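Local coordinates for protein AT-less polyketide synthase (Streptomyces platensis subsp. rosaceus, PDB 4QYR) that probably catalyses decarboxylative chain extension in antibiotic biosynthesis, as a ketosynthase domain of the AT-less isomigrastatin polyketide synthase MgsE, at residues 313-318 with 383-388; 320-325 with 389-394; 341-346 with 395-400. One frame throughout, in Å; residues are numbered along the deposited sequence.

Overall arrangement
The three contacts follow one chain segment, 383-400, as it runs along helix 313-331 and then forms the edge strand 394-396 beside strand 342-345. Interaction 1 joins it to the start of the helix, and interaction 2 to the next turns, their centres about 11 Å apart. Interaction 3, centred about 13 Å from each, pairs the strands. V318 CG1 meets P389 CD at 3.5 Å between interactions 1 and 2. L321 CD2 lies 4.1 Å from L344 CD1, and G393 O is probably hydrogen-bonded to C342 N, linking interactions 2 and 3. E317 of the helix bonds the amides of H306 and G307 in the EAHGTGT loop, which in ketosynthases carries a catalytic histidine, probably H306.

Interaction 1: 313-318 with 383-388; sequences GDPVEV and RLNPHL
The P315 ring meets N385 with its CG and H387 with its CB and CG. CG of the proline comes within 3.5 Å of N385 ND2, the amide side chain crossing the pyrrolidine at about a right angle, while P315 CB rests on H387 CB at 3.7 Å. With H387 CG anti to its own carbonyl carbon (chi1 -67°), the imidazole leads away from the helix and only the base of that side chain takes part. The amide that meets the proline is steadied from within its own loop: N385 OD1 accepts from H387 N at 2.9 Å, the donor tilted slightly from the carbonyl plane, an Asx turn that overlaps a type I turn from N385 to L388. In the ketosynthase fold, of the thiolase type, this turn lies in the loop before edge strand 394-396 and leans on the first turns of helix 313-331. L388 follows with its CD2 branch, which reaches P315 CA at 3.9 Å and V318 CG2 at the same distance; the V318 and L388 side chains cross obliquely. D314 contributes little here; its OD1 is hydrogen-bonded to G309 N and its OD2 to F227 N. Three residues on, E317 bonds the amides of H306 and G307, and H387 O makes a weak bond to N319 ND2 further along the helix.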
# COMPACT_ATOMS: atom_id res chain seq x y z
N GLY A 313 -3.06 1.74 26.19
CA GLY A 313 -2.01 1.53 25.22
C GLY A 313 -0.62 1.75 25.75
O GLY A 313 0.30 1.05 25.35
N ASP A 314 -0.44 2.71 26.64
CA ASP A 314 0.91 3.12 27.01
C ASP A 314 1.66 2.04 27.81
O ASP A 314 2.78 1.68 27.44
CB ASP A 314 0.89 4.45 27.78
CG ASP A 314 0.62 5.65 26.88
OD1 ASP A 314 0.27 5.47 25.68
OD2 ASP A 314 0.75 6.79 27.39
N PRO A 315 1.04 1.50 28.89
CA PRO A 315 1.73 0.44 29.63
C PRO A 315 1.93 -0.81 28.80
O PRO A 315 2.96 -1.47 28.96
CB PRO A 315 0.80 0.16 30.80
CG PRO A 315 0.01 1.39 30.98
CD PRO A 315 -0.20 1.90 29.58
N VAL A 316 0.96 -1.14 27.94
CA VAL A 316 1.05 -2.34 27.12
C VAL A 316 2.29 -2.27 26.26
O VAL A 316 3.12 -3.19 26.25
CB VAL A 316 -0.20 -2.51 26.22
CG1 VAL A 316 0.04 -3.57 25.16
CG2 VAL A 316 -1.42 -2.87 27.06
N GLU A 317 2.43 -1.15 25.56
CA GLU A 317 3.57 -0.90 24.72
C GLU A 317 4.86 -1.03 25.51
O GLU A 317 5.80 -1.68 25.07
CB GLU A 317 3.49 0.49 24.08
CG GLU A 317 4.81 0.93 23.44
CD GLU A 317 4.68 2.16 22.54
OE1 GLU A 317 3.73 2.96 22.74
OE2 GLU A 317 5.52 2.31 21.62
N VAL A 318 4.90 -0.41 26.69
CA VAL A 318 6.13 -0.39 27.47
C VAL A 318 6.46 -1.75 28.06
O VAL A 318 7.63 -2.13 28.14
CB VAL A 318 6.09 0.64 28.59
CG1 VAL A 318 7.36 0.57 29.41
CG2 VAL A 318 5.95 2.04 28.02
N ARG A 383 3.47 12.97 36.91
CA ARG A 383 3.11 11.79 37.68
C ARG A 383 3.02 10.56 36.77
O ARG A 383 2.11 10.46 35.94
CB ARG A 383 1.79 12.04 38.41
CG ARG A 383 1.34 10.92 39.30
CD ARG A 383 1.91 11.10 40.69
NE ARG A 383 1.62 12.41 41.24
CZ ARG A 383 1.21 12.62 42.49
NH1 ARG A 383 1.03 11.58 43.31
NH2 ARG A 383 0.96 13.85 42.93
N LEU A 384 3.97 9.64 36.89
CA LEU A 384 4.06 8.51 35.96
C LEU A 384 2.89 7.54 36.08
O LEU A 384 2.18 7.53 37.08
CB LEU A 384 5.36 7.74 36.16
CG LEU A 384 6.72 8.32 35.74
CD1 LEU A 384 7.70 7.18 35.52
CD2 LEU A 384 6.62 9.18 34.51
N ASN A 385 2.71 6.72 35.05
CA ASN A 385 1.70 5.66 35.04
C ASN A 385 2.09 4.51 35.98
O ASN A 385 3.23 4.04 35.98
CB ASN A 385 1.50 5.15 33.62
CG ASN A 385 0.26 4.30 33.45
OD1 ASN A 385 0.02 3.36 34.21
ND2 ASN A 385 -0.52 4.59 32.42
N PRO A 386 1.12 4.04 36.78
CA PRO A 386 1.34 2.96 37.76
C PRO A 386 1.52 1.56 37.17
O PRO A 386 1.85 0.65 37.93
CB PRO A 386 0.07 3.00 38.60
CG PRO A 386 -0.56 4.33 38.34
CD PRO A 386 -0.20 4.67 36.94
N HIS A 387 1.31 1.39 35.87
CA HIS A 387 1.40 0.07 35.25
C HIS A 387 2.67 -0.08 34.41
O HIS A 387 2.91 -1.11 33.79
CB HIS A 387 0.17 -0.22 34.39
CG HIS A 387 -1.09 -0.35 35.18
ND1 HIS A 387 -1.47 -1.53 35.78
CD2 HIS A 387 -2.07 0.54 35.47
CE1 HIS A 387 -2.62 -1.36 36.41
NE2 HIS A 387 -3.00 -0.10 36.24
N LEU A 388 3.48 0.96 34.39
CA LEU A 388 4.79 0.84 33.79
C LEU A 388 5.60 -0.10 34.67
O LEU A 388 5.33 -0.21 35.86
CB LEU A 388 5.47 2.20 33.65
CG LEU A 388 4.61 3.24 32.93
CD1 LEU A 388 5.31 4.57 32.91
CD2 LEU A 388 4.29 2.75 31.53

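Interaction 2: 320-325 with 389-394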
# COMPACT_ATOMS: atom_id res chain seq x y z
N ALA A 320 5.54 -4.53 26.60
CA ALA A 320 5.91 -5.36 25.45
C ALA A 320 7.36 -5.11 25.05
O ALA A 320 8.10 -6.01 24.66
CB ALA A 320 4.98 -5.09 24.30
N LEU A 321 7.77 -3.86 25.19
CA LEU A 321 9.13 -3.44 24.90
C LEU A 321 10.11 -4.08 25.88
O LEU A 321 11.17 -4.56 25.50
CB LEU A 321 9.18 -1.92 24.99
CG LEU A 321 10.27 -1.10 24.32
CD1 LEU A 321 10.50 -1.62 22.94
CD2 LEU A 321 9.78 0.34 24.26
N ASP A 322 9.73 -4.08 27.15
CA ASP A 322 10.53 -4.72 28.18
C ASP A 322 10.65 -6.20 27.91
O ASP A 322 11.74 -6.76 27.92
CB ASP A 322 9.92 -4.49 29.56
CG ASP A 322 10.91 -4.76 30.68
OD1 ASP A 322 12.09 -4.38 30.52
OD2 ASP A 322 10.51 -5.33 31.72
N SER A 323 9.51 -6.82 27.66
CA SER A 323 9.43 -8.24 27.39
C SER A 323 10.32 -8.64 26.21
O SER A 323 10.96 -9.69 26.23
CB SER A 323 7.98 -8.62 27.12
OG SER A 323 7.88 -9.94 26.65
N ALA A 324 10.38 -7.78 25.21
CA ALA A 324 11.17 -8.01 24.01
C ALA A 324 12.68 -7.89 24.22
O ALA A 324 13.43 -8.75 23.79
CB ALA A 324 10.73 -7.06 22.93
N TYR A 325 13.12 -6.80 24.85
CA TYR A 325 14.55 -6.63 25.07
C TYR A 325 15.02 -7.71 26.00
O TYR A 325 16.16 -8.16 25.90
CB TYR A 325 14.87 -5.25 25.65
CG TYR A 325 14.94 -4.15 24.61
CD1 TYR A 325 14.57 -4.39 23.29
CD2 TYR A 325 15.38 -2.88 24.94
CE1 TYR A 325 14.62 -3.39 22.33
CE2 TYR A 325 15.44 -1.87 23.99
CZ TYR A 325 15.06 -2.13 22.68
OH TYR A 325 15.11 -1.13 21.72
N PRO A 389 6.59 -0.78 34.08
CA PRO A 389 7.37 -1.76 34.83
C PRO A 389 8.17 -1.11 35.95
O PRO A 389 8.71 -0.01 35.77
CB PRO A 389 8.30 -2.36 33.77
CG PRO A 389 7.66 -2.03 32.47
CD PRO A 389 7.03 -0.71 32.68
N LEU A 390 8.24 -1.80 37.08
CA LEU A 390 8.99 -1.32 38.23
C LEU A 390 10.45 -1.74 38.11
O LEU A 390 11.31 -1.27 38.85
CB LEU A 390 8.38 -1.88 39.52
CG LEU A 390 6.90 -1.59 39.77
CD1 LEU A 390 6.11 -2.87 39.66
CD2 LEU A 390 6.72 -0.98 41.15
N ASP A 391 10.71 -2.63 37.15
CA ASP A 391 11.99 -3.32 37.03
C ASP A 391 13.17 -2.45 36.58
O ASP A 391 14.28 -2.94 36.44
CB ASP A 391 11.83 -4.50 36.07
CG ASP A 391 10.92 -5.59 36.62
OD1 ASP A 391 10.98 -5.87 37.84
OD2 ASP A 391 10.14 -6.16 35.84
N GLY A 392 12.92 -1.16 36.36
CA GLY A 392 13.97 -0.22 35.99
C GLY A 392 14.66 -0.45 34.64
O GLY A 392 15.82 -0.08 34.46
N GLY A 393 13.94 -1.04 33.69
CA GLY A 393 14.50 -1.33 32.39
C GLY A 393 14.48 -0.12 31.48
O GLY A 393 15.32 0.00 30.58
N PHE A 394 13.51 0.76 31.70
CA PHE A 394 13.28 1.92 30.84
C PHE A 394 12.95 3.18 31.62
O PHE A 394 12.08 3.17 32.49
CB PHE A 394 12.12 1.65 29.87
CG PHE A 394 12.44 0.65 28.82
CD1 PHE A 394 12.78 1.06 27.54
CD2 PHE A 394 12.37 -0.71 29.10
CE1 PHE A 394 13.06 0.13 26.56
CE2 PHE A 394 12.66 -1.64 28.12
CZ PHE A 394 13.00 -1.22 26.84
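D322 divides its carboxylate between a ring edge and a salt bridge. Its OD1 lies at the edge of the F394 ring, in the ring plane, 3.7 Å from CE2, with the carboxylate and ring planes 84° apart; such an approach puts the negative oxygen near the slightly positive rim hydrogens, probably a mild attraction. OD2 turns to a salt bridge with R326 NH1, one turn along the same helix, and also lies near P389 CB. The second acidic group nearby, D391 OD2, is 4.2 Å from D322 OD2. These like charges would be expected to disfavour each other, with R326 offsetting part of the cost, but D391 is poorly ordered and its position should be read loosely. CG of D322 stands anti to its backbone N (chi1 -163°), which sets CG beside the carbonyl carbon. Just before F394 in the chain, G393 CA lies 4.3 Å from D322 OD1.

The far end of that ring is apolar in its company. F394 CZ meets L321 CG at 3.7 Å and Y325 CD2 at 3.5 Å, so the phenyl tip rests against two side chains one helical turn apart. The Y325 and F394 ring planes are inclined by 32°, centroids 5.6 Å apart. Behind them, L321 and Y325 touch V303 of strand 302-304, L321 also reaches I288 of helix 281-291, and Y325 packs on P297 and I300. The helix that receives F394 is the crossover helix of a beta-alpha-beta unit, joining parallel neighbours 302-304 and 342-345 at one side of the thiolase-fold ketosynthase sheet.

Interaction 3: 341-346 with 395-400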
# COMPACT_ATOMS: atom_id res chain seq x y z
N PRO A 341 19.46 1.74 32.47
CA PRO A 341 18.13 2.01 31.91
C PRO A 341 18.15 2.75 30.58
O PRO A 341 18.75 3.81 30.45
CB PRO A 341 17.46 2.88 32.98
CG PRO A 341 18.61 3.50 33.73
CD PRO A 341 19.67 2.45 33.75
N CYS A 342 17.49 2.16 29.59
CA CYS A 342 17.34 2.78 28.29
C CYS A 342 16.30 3.90 28.35
O CYS A 342 15.25 3.75 28.96
CB CYS A 342 16.95 1.74 27.25
SG CYS A 342 16.32 2.42 25.70
N ALA A 343 16.60 5.03 27.70
CA ALA A 343 15.71 6.18 27.70
C ALA A 343 14.47 5.98 26.83
O ALA A 343 14.49 5.24 25.84
CB ALA A 343 16.46 7.40 27.25
N LEU A 344 13.40 6.66 27.19
CA LEU A 344 12.10 6.42 26.58
C LEU A 344 11.34 7.72 26.36
O LEU A 344 11.43 8.63 27.19
CB LEU A 344 11.30 5.47 27.46
CG LEU A 344 9.92 5.13 26.95
CD1 LEU A 344 10.05 4.13 25.83
CD2 LEU A 344 9.17 4.55 28.09
N GLY A 345 10.61 7.83 25.26
CA GLY A 345 9.92 9.07 24.98
C GLY A 345 8.90 9.06 23.85
O GLY A 345 8.62 8.03 23.24
N SER A 346 8.34 10.24 23.58
CA SER A 346 7.29 10.36 22.58
C SER A 346 6.99 11.80 22.18
O SER A 346 6.58 12.62 23.00
CB SER A 346 6.00 9.72 23.08
OG SER A 346 5.02 9.80 22.08
N GLU A 395 13.63 4.27 31.29
CA GLU A 395 13.39 5.54 31.95
C GLU A 395 12.70 6.53 31.00
O GLU A 395 13.09 6.66 29.85
CB GLU A 395 14.71 6.10 32.46
CG GLU A 395 14.59 7.24 33.44
CD GLU A 395 15.95 7.80 33.84
OE1 GLU A 395 16.88 7.00 34.10
OE2 GLU A 395 16.10 9.04 33.89
N VAL A 396 11.68 7.21 31.49
CA VAL A 396 11.10 8.29 30.72
C VAL A 396 11.95 9.54 30.90
O VAL A 396 12.28 9.90 32.02
CB VAL A 396 9.67 8.61 31.15
CG1 VAL A 396 9.14 9.79 30.36
CG2 VAL A 396 8.80 7.39 30.98
N VAL A 397 12.31 10.19 29.80
CA VAL A 397 13.07 11.44 29.84
C VAL A 397 12.16 12.62 30.06
O VAL A 397 11.47 13.05 29.13
CB VAL A 397 13.84 11.67 28.53
CG1 VAL A 397 14.62 12.98 28.59
CG2 VAL A 397 14.75 10.49 28.24
N ARG A 398 12.14 13.15 31.27
CA ARG A 398 11.28 14.28 31.56
C ARG A 398 12.13 15.54 31.73
O ARG A 398 11.63 16.60 32.09
CB ARG A 398 10.44 13.99 32.80
CG ARG A 398 9.67 12.70 32.70
CD ARG A 398 8.89 12.40 33.96
NE ARG A 398 9.73 11.86 35.03
CZ ARG A 398 9.26 11.51 36.23
NH1 ARG A 398 7.98 11.66 36.51
NH2 ARG A 398 10.08 11.02 37.15
N GLU A 399 13.42 15.38 31.45
CA GLU A 399 14.42 16.40 31.70
C GLU A 399 15.40 16.46 30.54
O GLU A 399 16.04 15.46 30.21
CB GLU A 399 15.19 16.10 33.00
CG GLU A 399 15.93 14.72 33.09
CD GLU A 399 15.02 13.46 33.18
OE1 GLU A 399 13.79 13.57 32.99
OE2 GLU A 399 15.54 12.35 33.45
N LEU A 400 15.52 17.61 29.89
CA LEU A 400 16.47 17.78 28.80
C LEU A 400 17.87 17.33 29.18
O LEU A 400 18.50 17.91 30.08
CB LEU A 400 16.49 19.24 28.36
CG LEU A 400 17.56 19.63 27.34
CD1 LEU A 400 17.37 18.89 26.04
CD2 LEU A 400 17.54 21.13 27.12
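C342 O receives E395 N at 2.9 Å, and L344 O receives V397 N at 3.2 Å. These two bonds tie strand 394-396 in parallel register to strand 342-345, A343 beside E395 and L344 beside V396, at the outer edge of the mixed sheet of the thiolase-fold ketosynthase. L344 O also faces V396 CA at 3.6 Å, a CA-H...O contact next to its N-H bond.

Side chains extend the pairing on both faces. On the face of L344 and V396, the L344 CD2 branch meets V396 CG2 at 4.1 Å. On the face of A343 and E395, the short A343 leaves its CB against V397 CG2 at 3.7 Å; V397 CG1 is anti to the backbone N (chi1 180°), which leaves CG2 anti to the carbonyl carbon and facing A343 CB. At the near end of the pair, P341 and E395 lie side by side and point the same way, with P341 CG 3.9 Å from E395 OE1. The other carboxylate oxygen, OE2, forms a salt bridge with R401 NH2, which probably balances its charge at this partly exposed edge.

Further out, F227 covers L344 and V396 together, and V318 and L321 of helix 313-331 press on L344. The inner strand is held from its other side by strand 302-304, through backbone bonds of A343 with G301 and V303 and of G345 with V303 and A305. One residue past the strand the chain turns toward helix 348-351: S346 O is hydrogen-bonded to T349 OG1, and S346 OG caps the backbone N of K348 through a weak bond.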